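Local coordinates for protein pyruvate kinase (Pyrobaculum aerophilum, PDB 3QTG) that catalyses the last step of glycolysis, transferring the phosphoryl group of phosphoenolpyruvate to ADP to yield pyruvate and ATP with the help of a divalent metal ion, at residues 47-52 / 79-84; 200-205 / 225-230; 247-252 / 283-288. One frame throughout, in Å; residues are numbered along the deposited sequence.

All three contacts belong to the eight-stranded parallel barrel of pyruvate kinase and illustrate how a TIM barrel assembles its active site from the C-terminal ends of successive strands. Contact 1 pairs the second and third strands, contact 2 the fourth and fifth, contact 3 the sixth and seventh. Contacts 1 and 2, centres 11 Å apart, meet in a salt bridge from K230 NZ to D80 OD1 (2.6 Å), which ties the probable transition-state stabiliser to a probable potassium ligand. Contacts 2 and 3, centres 9 Å apart, are stitched where V229 N lies 2.8 Å from Y249 O. Contacts 1 and 3 do not touch; their nearest atoms are about 7 Å apart.

Contact 1. Residues 47-52 / 79-84; sequences INLAHA and VDLKGP
I47 and N48 run parallel to V79 and D80 as neighbouring strand ends, joined by D80 N donating to I47 O (2.8 Å) and, just past the strand, by L49 N donating to D80 O (2.9 Å). I47 and V79 turn to one face of the sheet, N48 and D80 to the other. L49 carries most of the apolar contact. Its CD1 lies 3.7 Å from L81 CD2 and 4.0 Å from V79 CB; the two leucines lie side by side and point the same way. Farther along, the K82 chain bends at chi2 (42°), which sets CD tightly against the methyl of A50, CD to CB 3.3 Å, while CE and NZ also border that methyl. N48 folds back on its own segment: OD1 accepts from A50 N at 3.3 Å, the donor standing above the carboxamide plane, and so closes an Asx turn. A water 3.0 Å from N48 OD1 and 2.9 Å from L81 O bridges the two segments, although more acceptors surround it than it has protons to give. The carboxylate of D80 finds its strongest partner in R46, through OD2, in a salt bridge, while OD1 turns to K230. I47 and L49 rest on helix 54-71, which makes the crossover of this beta-alpha-beta unit. The C-terminal ends of the strands form the active-site side of a TIM barrel, and here N48 and D80 probably bind potassium and residues 48 to 51 probably contact ATP.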
loop_
_atom_site.group_PDB
_atom_site.type_symbol
_atom_site.label_atom_id
_atom_site.label_comp_id
_atom_site.label_asym_id
_atom_site.label_seq_id
_atom_site.Cartn_x
_atom_site.Cartn_y
_atom_site.Cartn_z
ATOM N N ILE A 47 11.490 -43.130 5.862
ATOM C CA ILE A 47 12.131 -44.314 6.427
ATOM C C ILE A 47 13.363 -43.831 7.170
ATOM O O ILE A 47 14.205 -43.127 6.601
ATOM C CB ILE A 47 12.454 -45.400 5.340
ATOM C CG1 ILE A 47 11.150 -45.951 4.730
ATOM C CG2 ILE A 47 13.280 -46.544 5.932
ATOM C CD1 ILE A 47 11.299 -46.514 3.329
ATOM N N ASN A 48 13.418 -44.154 8.458
ATOM C CA ASN A 48 14.483 -43.709 9.338
ATOM C C ASN A 48 15.606 -44.742 9.315
ATOM O O ASN A 48 15.415 -45.883 9.742
ATOM C CB ASN A 48 13.918 -43.546 10.748
ATOM C CG ASN A 48 14.888 -42.890 11.717
ATOM O OD1 ASN A 48 16.015 -42.518 11.370
ATOM N ND2 ASN A 48 14.443 -42.741 12.950
ATOM N N LEU A 49 16.772 -44.345 8.799
ATOM C CA LEU A 49 17.891 -45.272 8.634
ATOM C C LEU A 49 18.661 -45.531 9.950
ATOM O O LEU A 49 19.656 -46.266 9.959
ATOM C CB LEU A 49 18.828 -44.809 7.504
ATOM C CG LEU A 49 18.252 -44.666 6.082
ATOM C CD1 LEU A 49 19.321 -44.215 5.109
ATOM C CD2 LEU A 49 17.584 -45.947 5.592
ATOM N N ALA A 50 18.204 -44.902 11.035
ATOM C CA ALA A 50 18.584 -45.273 12.402
ATOM C C ALA A 50 18.002 -46.645 12.790
ATOM O O ALA A 50 18.718 -47.505 13.302
ATOM C CB ALA A 50 18.107 -44.208 13.385
ATOM N N HIS A 51 16.710 -46.847 12.536
ATOM C CA HIS A 51 16.008 -48.061 12.958
ATOM C C HIS A 51 15.743 -49.031 11.821
ATOM O O HIS A 51 15.125 -50.078 12.033
ATOM C CB HIS A 51 14.664 -47.723 13.610
ATOM C CG HIS A 51 14.740 -46.653 14.652
ATOM N ND1 HIS A 51 13.821 -45.629 14.728
ATOM C CD2 HIS A 51 15.616 -46.451 15.666
ATOM C CE1 HIS A 51 14.128 -44.840 15.743
ATOM N NE2 HIS A 51 15.216 -45.315 16.326
ATOM N N ALA A 52 16.190 -48.688 10.617
ATOM C CA ALA A 52 15.847 -49.482 9.443
ATOM C C ALA A 52 17.010 -50.305 8.931
ATOM O O ALA A 52 18.093 -49.778 8.653
ATOM C CB ALA A 52 15.277 -48.609 8.334
ATOM N N VAL A 79 14.328 -40.877 2.921
ATOM C CA VAL A 79 15.127 -41.633 3.875
ATOM C C VAL A 79 15.800 -40.626 4.792
ATOM O O VAL A 79 16.354 -39.638 4.333
ATOM C CB VAL A 79 16.140 -42.634 3.206
ATOM C CG1 VAL A 79 15.395 -43.680 2.334
ATOM C CG2 VAL A 79 17.209 -41.895 2.387
ATOM N N ASP A 80 15.733 -40.890 6.090
ATOM C CA ASP A 80 16.294 -39.993 7.086
ATOM C C ASP A 80 17.589 -40.569 7.675
ATOM O O ASP A 80 17.591 -41.635 8.292
ATOM C CB ASP A 80 15.249 -39.707 8.169
ATOM C CG ASP A 80 15.563 -38.458 8.965
ATOM O OD1 ASP A 80 16.762 -38.088 9.027
ATOM O OD2 ASP A 80 14.617 -37.827 9.523
ATOM N N LEU A 81 18.693 -39.861 7.474
ATOM C CA LEU A 81 19.983 -40.338 7.949
ATOM C C LEU A 81 20.171 -40.123 9.454
ATOM O O LEU A 81 19.685 -39.134 10.037
ATOM C CB LEU A 81 21.137 -39.694 7.171
ATOM C CG LEU A 81 21.230 -39.953 5.671
ATOM C CD1 LEU A 81 22.243 -39.006 5.082
ATOM C CD2 LEU A 81 21.627 -41.394 5.410
ATOM N N LYS A 82 20.896 -41.065 10.060
ATOM C CA LYS A 82 21.149 -41.065 11.498
ATOM C C LYS A 82 21.956 -39.838 11.927
ATOM O O LYS A 82 21.632 -39.197 12.920
ATOM C CB LYS A 82 21.853 -42.380 11.907
ATOM C CG LYS A 82 21.938 -42.640 13.421
ATOM C CD LYS A 82 20.614 -42.277 14.146
ATOM C CE LYS A 82 20.610 -42.659 15.645
ATOM N NZ LYS A 82 19.228 -42.560 16.256
ATOM N N GLY A 83 23.001 -39.505 11.180
ATOM C CA GLY A 83 23.872 -38.401 11.568
ATOM C C GLY A 83 24.848 -38.806 12.672
ATOM O O GLY A 83 24.729 -39.882 13.257
ATOM N N PRO A 84 25.825 -37.945 12.971
ATOM C CA PRO A 84 26.771 -38.381 14.002
ATOM C C PRO A 84 26.145 -38.320 15.402
ATOM O O PRO A 84 25.112 -37.687 15.616
ATOM C CB PRO A 84 27.945 -37.407 13.856
ATOM C CG PRO A 84 27.354 -36.162 13.212
ATOM C CD PRO A 84 26.112 -36.598 12.441
HETATM O O HOH W 1 17.361 -39.871 11.632
#

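Contact 2. Residues 200-205 / 225-230; sequences VAISLA and SQVAVK
V200 to I202, paired in parallel with V227 to V229, form the fourth-to-fifth strand step of the TIM barrel, a beta-alpha-beta unit whose second strand carries K230, the probable transition-state stabiliser. Four backbone bonds hold the pair, among them V200 N to Q226 O (3.0 Å) and I202 N to A228 O (2.8 Å). On the face turned to the helix, I202 and V227 cross obliquely, with CD1 of I202 pressed tightly against CG1 of V227 at 3.3 Å. On the other face the methyls of A201 and A228 meet, CB to CB 4.2 Å. The K230 chain bends three times, and its last torsion (chi4 -69°) brings NZ round to S203 OG, to which it donates at 2.6 Å. That hydroxyl also bonds to L81 O, and S203 probably helps, with the salt bridge from K230 to D80, to position the ammonium. A water accepts from A205 N (3.0 Å) and donates to K230 O (2.9 Å), fastening the outgoing turn. Helix 208-220 covers V200, I202 and V227 from outside, while strands 76-80 and 249-253 flank the pair in the sheet.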
loop_
_atom_site.group_PDB
_atom_site.type_symbol
_atom_site.label_atom_id
_atom_site.label_comp_id
_atom_site.label_asym_id
_atom_site.label_seq_id
_atom_site.Cartn_x
_atom_site.Cartn_y
_atom_site.Cartn_z
ATOM N N VAL A 200 16.649 -37.300 0.693
ATOM C CA VAL A 200 17.572 -37.739 1.734
ATOM C C VAL A 200 17.617 -36.642 2.787
ATOM O O VAL A 200 17.990 -35.506 2.487
ATOM C CB VAL A 200 19.015 -37.941 1.170
ATOM C CG1 VAL A 200 20.059 -38.014 2.293
ATOM C CG2 VAL A 200 19.080 -39.160 0.285
ATOM N N ALA A 201 17.243 -36.979 4.012
ATOM C CA ALA A 201 17.204 -35.988 5.069
ATOM C C ALA A 201 18.478 -36.047 5.943
ATOM O O ALA A 201 18.840 -37.103 6.449
ATOM C CB ALA A 201 15.924 -36.136 5.890
ATOM N N ILE A 202 19.165 -34.909 6.056
ATOM C CA ILE A 202 20.447 -34.782 6.764
ATOM C C ILE A 202 20.195 -34.371 8.206
ATOM O O ILE A 202 19.478 -33.393 8.457
ATOM C CB ILE A 202 21.321 -33.657 6.171
ATOM C CG1 ILE A 202 21.621 -33.900 4.711
ATOM C CG2 ILE A 202 22.654 -33.528 6.931
ATOM C CD1 ILE A 202 22.391 -32.750 4.109
ATOM N N SER A 203 20.812 -35.096 9.142
ATOM C CA SER A 203 20.766 -34.737 10.563
ATOM C C SER A 203 21.974 -33.922 11.007
ATOM O O SER A 203 23.087 -34.185 10.592
ATOM C CB SER A 203 20.624 -35.988 11.435
ATOM O OG SER A 203 19.404 -36.659 11.131
ATOM N N LEU A 204 21.736 -32.917 11.835
ATOM C CA LEU A 204 22.798 -32.214 12.574
ATOM C C LEU A 204 23.797 -31.431 11.728
ATOM O O LEU A 204 24.922 -31.185 12.175
ATOM C CB LEU A 204 23.538 -33.164 13.557
ATOM C CG LEU A 204 22.705 -33.869 14.641
ATOM C CD1 LEU A 204 23.545 -34.888 15.461
ATOM C CD2 LEU A 204 22.018 -32.861 15.573
ATOM N N ALA A 205 23.392 -31.036 10.521
ATOM C CA ALA A 205 24.180 -30.117 9.709
ATOM C C ALA A 205 24.146 -28.723 10.331
ATOM O O ALA A 205 23.134 -28.313 10.901
ATOM C CB ALA A 205 23.643 -30.088 8.286
ATOM N N SER A 225 18.648 -37.454 -5.679
ATOM C CA SER A 225 17.691 -37.129 -4.637
ATOM C C SER A 225 17.774 -35.668 -4.207
ATOM O O SER A 225 18.835 -35.046 -4.316
ATOM C CB SER A 225 17.906 -38.058 -3.452
ATOM O OG SER A 225 17.561 -39.389 -3.823
ATOM N N GLN A 226 16.649 -35.121 -3.744
ATOM C CA GLN A 226 16.626 -33.782 -3.145
ATOM C C GLN A 226 17.212 -33.917 -1.754
ATOM O O GLN A 226 16.977 -34.923 -1.087
ATOM C CB GLN A 226 15.189 -33.278 -3.024
ATOM C CG GLN A 226 14.475 -33.091 -4.353
ATOM C CD GLN A 226 15.028 -31.912 -5.117
ATOM O OE1 GLN A 226 15.626 -32.072 -6.171
ATOM N NE2 GLN A 226 14.851 -30.725 -4.577
ATOM N N VAL A 227 17.969 -32.919 -1.315
ATOM C CA VAL A 227 18.544 -32.935 0.025
ATOM C C VAL A 227 17.706 -32.090 0.995
ATOM O O VAL A 227 17.570 -30.875 0.837
ATOM C CB VAL A 227 20.017 -32.492 0.020
ATOM C CG1 VAL A 227 20.567 -32.506 1.406
ATOM C CG2 VAL A 227 20.824 -33.437 -0.858
ATOM N N ALA A 228 17.137 -32.765 1.988
ATOM C CA ALA A 228 16.319 -32.113 3.003
ATOM C C ALA A 228 17.177 -31.888 4.238
ATOM O O ALA A 228 17.851 -32.813 4.722
ATOM C CB ALA A 228 15.091 -32.962 3.314
ATOM N N VAL A 229 17.207 -30.650 4.719
ATOM C CA VAL A 229 18.068 -30.276 5.834
ATOM C C VAL A 229 17.245 -30.032 7.089
ATOM O O VAL A 229 16.429 -29.120 7.144
ATOM C CB VAL A 229 18.922 -29.047 5.509
ATOM C CG1 VAL A 229 19.762 -28.592 6.747
ATOM C CG2 VAL A 229 19.817 -29.314 4.272
ATOM N N LYS A 230 17.468 -30.876 8.096
ATOM C CA LYS A 230 16.794 -30.741 9.383
ATOM C C LYS A 230 17.445 -29.667 10.218
ATOM O O LYS A 230 18.666 -29.589 10.294
ATOM C CB LYS A 230 16.791 -32.067 10.138
ATOM C CG LYS A 230 16.239 -33.198 9.297
ATOM C CD LYS A 230 15.340 -34.122 10.096
ATOM C CE LYS A 230 16.129 -34.948 11.091
ATOM N NZ LYS A 230 16.978 -35.929 10.382
HETATM O O HOH W 2 20.691 -31.316 9.247
HETATM O O HOH W 3 20.631 -29.256 12.511
#

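Contact 3. Residues 247-252 / 283-288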
loop_
_atom_site.group_PDB
_atom_site.type_symbol
_atom_site.label_atom_id
_atom_site.label_comp_id
_atom_site.label_asym_id
_atom_site.label_seq_id
_atom_site.Cartn_x
_atom_site.Cartn_y
_atom_site.Cartn_z
ATOM N N SER A 247 19.865 -25.570 1.042
ATOM C CA SER A 247 18.993 -26.757 1.136
ATOM C C SER A 247 18.126 -26.960 -0.119
ATOM O O SER A 247 17.953 -26.036 -0.904
ATOM C CB SER A 247 18.042 -26.599 2.325
ATOM O OG SER A 247 18.752 -26.338 3.521
ATOM N N ASP A 248 17.581 -28.162 -0.307
ATOM C CA ASP A 248 16.524 -28.347 -1.296
ATOM C C ASP A 248 15.169 -28.301 -0.589
ATOM O O ASP A 248 14.162 -28.031 -1.209
ATOM C CB ASP A 248 16.682 -29.666 -2.067
ATOM C CG ASP A 248 18.025 -29.760 -2.794
ATOM O OD1 ASP A 248 18.607 -28.706 -3.129
ATOM O OD2 ASP A 248 18.509 -30.883 -3.016
ATOM N N TYR A 249 15.176 -28.573 0.716
ATOM C CA TYR A 249 13.971 -28.722 1.522
ATOM C C TYR A 249 14.420 -28.518 2.968
ATOM O O TYR A 249 15.490 -28.993 3.350
ATOM C CB TYR A 249 13.411 -30.129 1.346
ATOM C CG TYR A 249 11.913 -30.263 1.529
ATOM C CD1 TYR A 249 11.089 -30.566 0.433
ATOM C CD2 TYR A 249 11.308 -30.103 2.785
ATOM C CE1 TYR A 249 9.704 -30.684 0.572
ATOM C CE2 TYR A 249 9.904 -30.234 2.931
ATOM C CZ TYR A 249 9.125 -30.521 1.818
ATOM O OH TYR A 249 7.765 -30.666 1.932
ATOM N N VAL A 250 13.624 -27.798 3.754
ATOM C CA VAL A 250 13.953 -27.512 5.142
ATOM C C VAL A 250 12.958 -28.249 6.019
ATOM O O VAL A 250 11.792 -28.384 5.646
ATOM C CB VAL A 250 13.952 -25.974 5.465
ATOM C CG1 VAL A 250 14.316 -25.716 6.947
ATOM C CG2 VAL A 250 14.919 -25.207 4.532
ATOM N N VAL A 251 13.437 -28.759 7.159
ATOM C CA VAL A 251 12.627 -29.519 8.125
ATOM C C VAL A 251 12.830 -28.978 9.548
ATOM O O VAL A 251 13.964 -28.913 10.032
ATOM C CB VAL A 251 12.983 -31.026 8.078
ATOM C CG1 VAL A 251 11.984 -31.865 8.886
ATOM C CG2 VAL A 251 13.022 -31.525 6.640
ATOM N N VAL A 252 11.743 -28.545 10.191
ATOM C CA VAL A 252 11.751 -28.225 11.619
ATOM C C VAL A 252 11.588 -29.549 12.402
ATOM O O VAL A 252 10.516 -30.166 12.408
ATOM C CB VAL A 252 10.621 -27.208 12.019
ATOM C CG1 VAL A 252 10.652 -26.882 13.532
ATOM C CG2 VAL A 252 10.712 -25.939 11.205
ATOM N N PRO A 283 10.959 -25.272 0.034
ATOM C CA PRO A 283 9.881 -26.009 0.672
ATOM C C PRO A 283 10.226 -26.294 2.157
ATOM O O PRO A 283 11.406 -26.479 2.495
ATOM C CB PRO A 283 9.816 -27.318 -0.134
ATOM C CG PRO A 283 10.495 -27.015 -1.433
ATOM C CD PRO A 283 11.556 -26.017 -1.093
ATOM N N ILE A 284 9.209 -26.294 3.020
ATOM C CA ILE A 284 9.391 -26.360 4.471
ATOM C C ILE A 284 8.465 -27.433 5.086
ATOM O O ILE A 284 7.275 -27.514 4.770
ATOM C CB ILE A 284 9.185 -24.953 5.140
ATOM C CG1 ILE A 284 9.118 -25.025 6.674
ATOM C CG2 ILE A 284 7.967 -24.202 4.548
ATOM C CD1 ILE A 284 10.483 -25.033 7.368
ATOM N N ALA A 285 9.033 -28.262 5.951
ATOM C CA ALA A 285 8.265 -29.249 6.703
ATOM C C ALA A 285 8.366 -29.006 8.204
ATOM O O ALA A 285 9.329 -28.417 8.699
ATOM C CB ALA A 285 8.753 -30.675 6.362
ATOM N N VAL A 286 7.333 -29.425 8.921
ATOM C CA VAL A 286 7.410 -29.543 10.372
ATOM C C VAL A 286 7.231 -31.027 10.721
ATOM O O VAL A 286 6.279 -31.665 10.272
ATOM C CB VAL A 286 6.409 -28.621 11.103
ATOM C CG1 VAL A 286 6.428 -28.885 12.601
ATOM C CG2 VAL A 286 6.755 -27.120 10.851
ATOM N N ALA A 287 8.184 -31.558 11.485
ATOM C CA ALA A 287 8.280 -32.982 11.826
ATOM C C ALA A 287 8.271 -33.210 13.342
ATOM O O ALA A 287 8.845 -32.413 14.088
ATOM C CB ALA A 287 9.581 -33.566 11.233
ATOM N N THR A 288 7.658 -34.327 13.759
ATOM C CA THR A 288 7.687 -34.879 15.134
ATOM C C THR A 288 6.771 -34.104 16.075
ATOM O O THR A 288 6.616 -32.881 15.924
ATOM C CB THR A 288 9.121 -34.955 15.754
ATOM O OG1 THR A 288 9.512 -33.667 16.237
ATOM C CG2 THR A 288 10.151 -35.447 14.769
#
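Y249 and P283 meet through a CH-pi contact in which CB of the proline lies over one face of the tyrosine ring, 3.6 Å from its centroid and 20° off the normal. The methyl of A285 comes instead to the ring's edge, its CB 3.6 Å from Y249 CE2. On the face of the sheet opposite A285, the CD1 of I284 touches both V250 and V252: the second torsion of the isoleucine (chi2 84°) places CD1 3.9 Å from V250 CG1 and equally 3.9 Å from V252 CG2. V251, on the same face as A285, packs its CG1 on A287 CB at 3.8 Å. Behind these side chains four backbone bonds fix the parallel strands, including A285 N to V250 O and V252 N to A285 O, both 2.8 Å. Farther out, the Y249 hydroxyl bonds to S318 OG and I414 O, and its ring meets that of Y199 with planes at about 90°; helix 266-279 covers V250, V252 and I284. An alanine in place of Y249 would probably leave P283 CB without its aromatic face, open a gap beside A285 and deprive S318 and I414 of a hydroxyl partner. At the C-terminal end, T288 OG1 donates to A287 O at 2.6 Å and accepts from G255 N. The side chains that meet across the two strands are thus apolar or aromatic, the Y249 hydroxyl finding its partners beyond them, and the polar hydroxyl of T288 stands at the C-terminal end, where it meets G255; both are probable substrate-binding residues.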